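PDB 1XOC: oligopeptide-binding protein appA from Bacillus subtilis, which binds oligopeptides outside the cell membrane as the substrate-capturing component of an ABC-type peptide permease, which can replace the Opp system in sporulation and competence. Local coordinates for residues 203-206 against 210-213. Residues are numbered along the deposited sequence; the frame is centred on the assembly and turned at random.
Sequences ANDD and GRPY. With ZN (zinc ion), chain D.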
ATOM      1  N   ALA A 203     -24.534   3.770  -6.025  1.00 28.85           N
ATOM      2  CA  ALA A 203     -24.964   2.958  -4.901  1.00 28.67           C
ATOM      3  C   ALA A 203     -25.594   1.692  -5.386  1.00 27.93           C
ATOM      4  O   ALA A 203     -26.436   1.721  -6.281  1.00 28.91           O
ATOM      5  CB  ALA A 203     -25.955   3.717  -4.031  1.00 29.08           C
ATOM      6  N   ASN A 204     -25.179   0.576  -4.789  1.00 27.33           N
ATOM      7  CA  ASN A 204     -25.796  -0.709  -5.012  1.00 27.42           C
ATOM      8  C   ASN A 204     -27.056  -0.847  -4.161  1.00 27.49           C
ATOM      9  O   ASN A 204     -26.956  -1.075  -2.939  1.00 28.24           O
ATOM     10  CB  ASN A 204     -24.815  -1.804  -4.606  1.00 26.97           C
ATOM     11  CG  ASN A 204     -25.366  -3.181  -4.775  1.00 27.43           C
ATOM     12  OD1 ASN A 204     -26.479  -3.360  -5.302  1.00 27.48           O
ATOM     13  ND2 ASN A 204     -24.603  -4.190  -4.285  1.00 28.39           N
ATOM     14  N   ASP A 205     -28.224  -0.754  -4.796  1.00 28.15           N
ATOM     15  CA  ASP A 205     -29.502  -0.819  -4.091  1.00 28.16           C
ATOM     16  C   ASP A 205     -29.731  -2.163  -3.380  1.00 28.74           C
ATOM     17  O   ASP A 205     -30.578  -2.260  -2.462  1.00 28.91           O
ATOM     18  CB  ASP A 205     -30.641  -0.584  -5.095  1.00 27.83           C
ATOM     19  CG  ASP A 205     -30.609   0.804  -5.745  1.00 27.08           C
ATOM     20  OD1 ASP A 205     -30.105   1.736  -5.160  1.00 33.21           O
ATOM     21  OD2 ASP A 205     -31.165   0.984  -6.834  1.00 33.24           O
ATOM     22  N   ASP A 206     -29.044  -3.204  -3.832  1.00 28.92           N
ATOM     23  CA  ASP A 206     -29.225  -4.560  -3.266  1.00 28.99           C
ATOM     24  C   ASP A 206     -28.060  -4.990  -2.387  1.00 29.55           C
ATOM     25  O   ASP A 206     -27.879  -6.178  -2.158  1.00 30.61           O
ATOM     26  CB  ASP A 206     -29.419  -5.574  -4.404  1.00 29.92           C
ATOM     27  CG  ASP A 206     -30.236  -6.803  -3.992  1.00 30.79           C
ATOM     28  OD1 ASP A 206     -30.872  -6.816  -2.915  1.00 36.91           O
ATOM     29  OD2 ASP A 206     -30.246  -7.764  -4.783  1.00 37.58           O
ATOM     30  N   GLY A 210     -27.476  -3.285   3.304  1.00 29.88           N
ATOM     31  CA  GLY A 210     -28.341  -2.150   3.025  1.00 29.16           C
ATOM     32  C   GLY A 210     -27.648  -1.199   2.066  1.00 28.17           C
ATOM     33  O   GLY A 210     -26.430  -1.023   2.091  1.00 27.73           O
ATOM     34  N   ARG A 211     -28.438  -0.560   1.214  1.00 28.50           N
ATOM     35  CA  ARG A 211     -27.906   0.416   0.292  1.00 28.22           C
ATOM     36  C   ARG A 211     -27.069   1.503   0.986  1.00 28.25           C
ATOM     37  O   ARG A 211     -27.459   1.989   2.056  1.00 29.19           O
ATOM     38  CB  ARG A 211     -29.062   1.119  -0.438  1.00 26.93           C
ATOM     39  CG  ARG A 211     -28.637   2.000  -1.638  1.00 27.50           C
ATOM     40  CD  ARG A 211     -29.771   2.933  -1.961  1.00 28.27           C
ATOM     41  NE  ARG A 211     -29.633   3.776  -3.144  1.00 27.89           N
ATOM     42  CZ  ARG A 211     -29.217   5.038  -3.153  1.00 29.68           C
ATOM     43  NH1 ARG A 211     -28.751   5.626  -2.054  1.00 30.53           N
ATOM     44  NH2 ARG A 211     -29.258   5.715  -4.307  1.00 31.03           N
ATOM     45  N   PRO A 212     -25.963   1.922   0.345  1.00 28.12           N
ATOM     46  CA  PRO A 212     -25.323   3.164   0.792  1.00 28.39           C
ATOM     47  C   PRO A 212     -26.286   4.313   0.921  1.00 28.15           C
ATOM     48  O   PRO A 212     -27.284   4.368   0.200  1.00 28.00           O
ATOM     49  CB  PRO A 212     -24.360   3.486  -0.371  1.00 28.90           C
ATOM     50  CG  PRO A 212     -23.970   2.163  -0.867  1.00 29.93           C
ATOM     51  CD  PRO A 212     -25.216   1.326  -0.786  1.00 28.73           C
ATOM     52  N   TYR A 213     -25.967   5.253   1.804  1.00 27.89           N
ATOM     53  CA  TYR A 213     -26.729   6.503   1.855  1.00 27.73           C
ATOM     54  C   TYR A 213     -26.397   7.399   0.656  1.00 27.35           C
ATOM     55  O   TYR A 213     -27.302   7.989   0.041  1.00 27.48           O
ATOM     56  CB  TYR A 213     -26.483   7.250   3.160  1.00 29.32           C
ATOM     57  CG  TYR A 213     -26.871   6.442   4.367  1.00 29.43           C
ATOM     58  CD1 TYR A 213     -28.199   6.136   4.623  1.00 31.73           C
ATOM     59  CD2 TYR A 213     -25.909   5.972   5.244  1.00 29.62           C
ATOM     60  CE1 TYR A 213     -28.559   5.389   5.731  1.00 31.86           C
ATOM     61  CE2 TYR A 213     -26.261   5.215   6.366  1.00 30.96           C
ATOM     62  CZ  TYR A 213     -27.581   4.917   6.586  1.00 31.82           C
ATOM     63  OH  TYR A 213     -27.964   4.172   7.683  1.00 34.73           O
TER
HETATM   64 ZN    ZN D 522     -31.769   2.858  -7.266  0.50 19.29          ZN
HETATM   65  O   HOH W   1     -31.167   3.222  -8.833  0.50 21.80           O
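Asp-205 and Arg-211 extend alongside each other in one direction, with the carboxylate and guanidinium planes only 15° apart. In this flat pairing NE of Arg-211 reaches OD1 of Asp-205 at 2.9 Å, a single-point salt bridge that meets the oxygen almost along its C-O direction. The arginine gets there as an extended chain: with CG opposite the backbone N (chi1 -169°), its methylenes pass alongside the carbonyl O of Asn-204 and on to the carboxylate. CB of Ala-203 sits over the centre of one guanidinium face, 3.6 Å from CZ of Arg-211. The same methyl packs 4.0 Å from CB of Pro-212, whose ring also rests on Phe-188. The outer nitrogens of the guanidinium bond back onto its own side of the loop: NH1 donates to the carbonyl O of Pro-212, tilted from the carbonyl plane, and NH2 forms a salt bridge with Asp-215. Beside the pair, OD1 of Asn-204 accepts from N of Asp-206 to close an Asx turn, while ND2 of Asn-204 bonds to the carbonyl O of Gly-186. These contacts bring together the two limbs of the connection between the antiparallel strands 198-203 and 216-221, at the edge of the molecule. The other carboxylate oxygen, OD2 of Asp-205, binds a zinc ion at 2.0 Å. Without the guanidinium, as with an alanine here, OD1 of Asp-205 and the carboxylate of Asp-215 would probably lose the cation between them, and the methyl of Ala-203 its cover. With OD2 on the zinc ion and OD1 on NE, the negative charge of Asp-205 is probably shared between metal and arginine, and the guanidinium, flanked by Asp-205 and Asp-215, probably offsets the negative charge they bring to this loop.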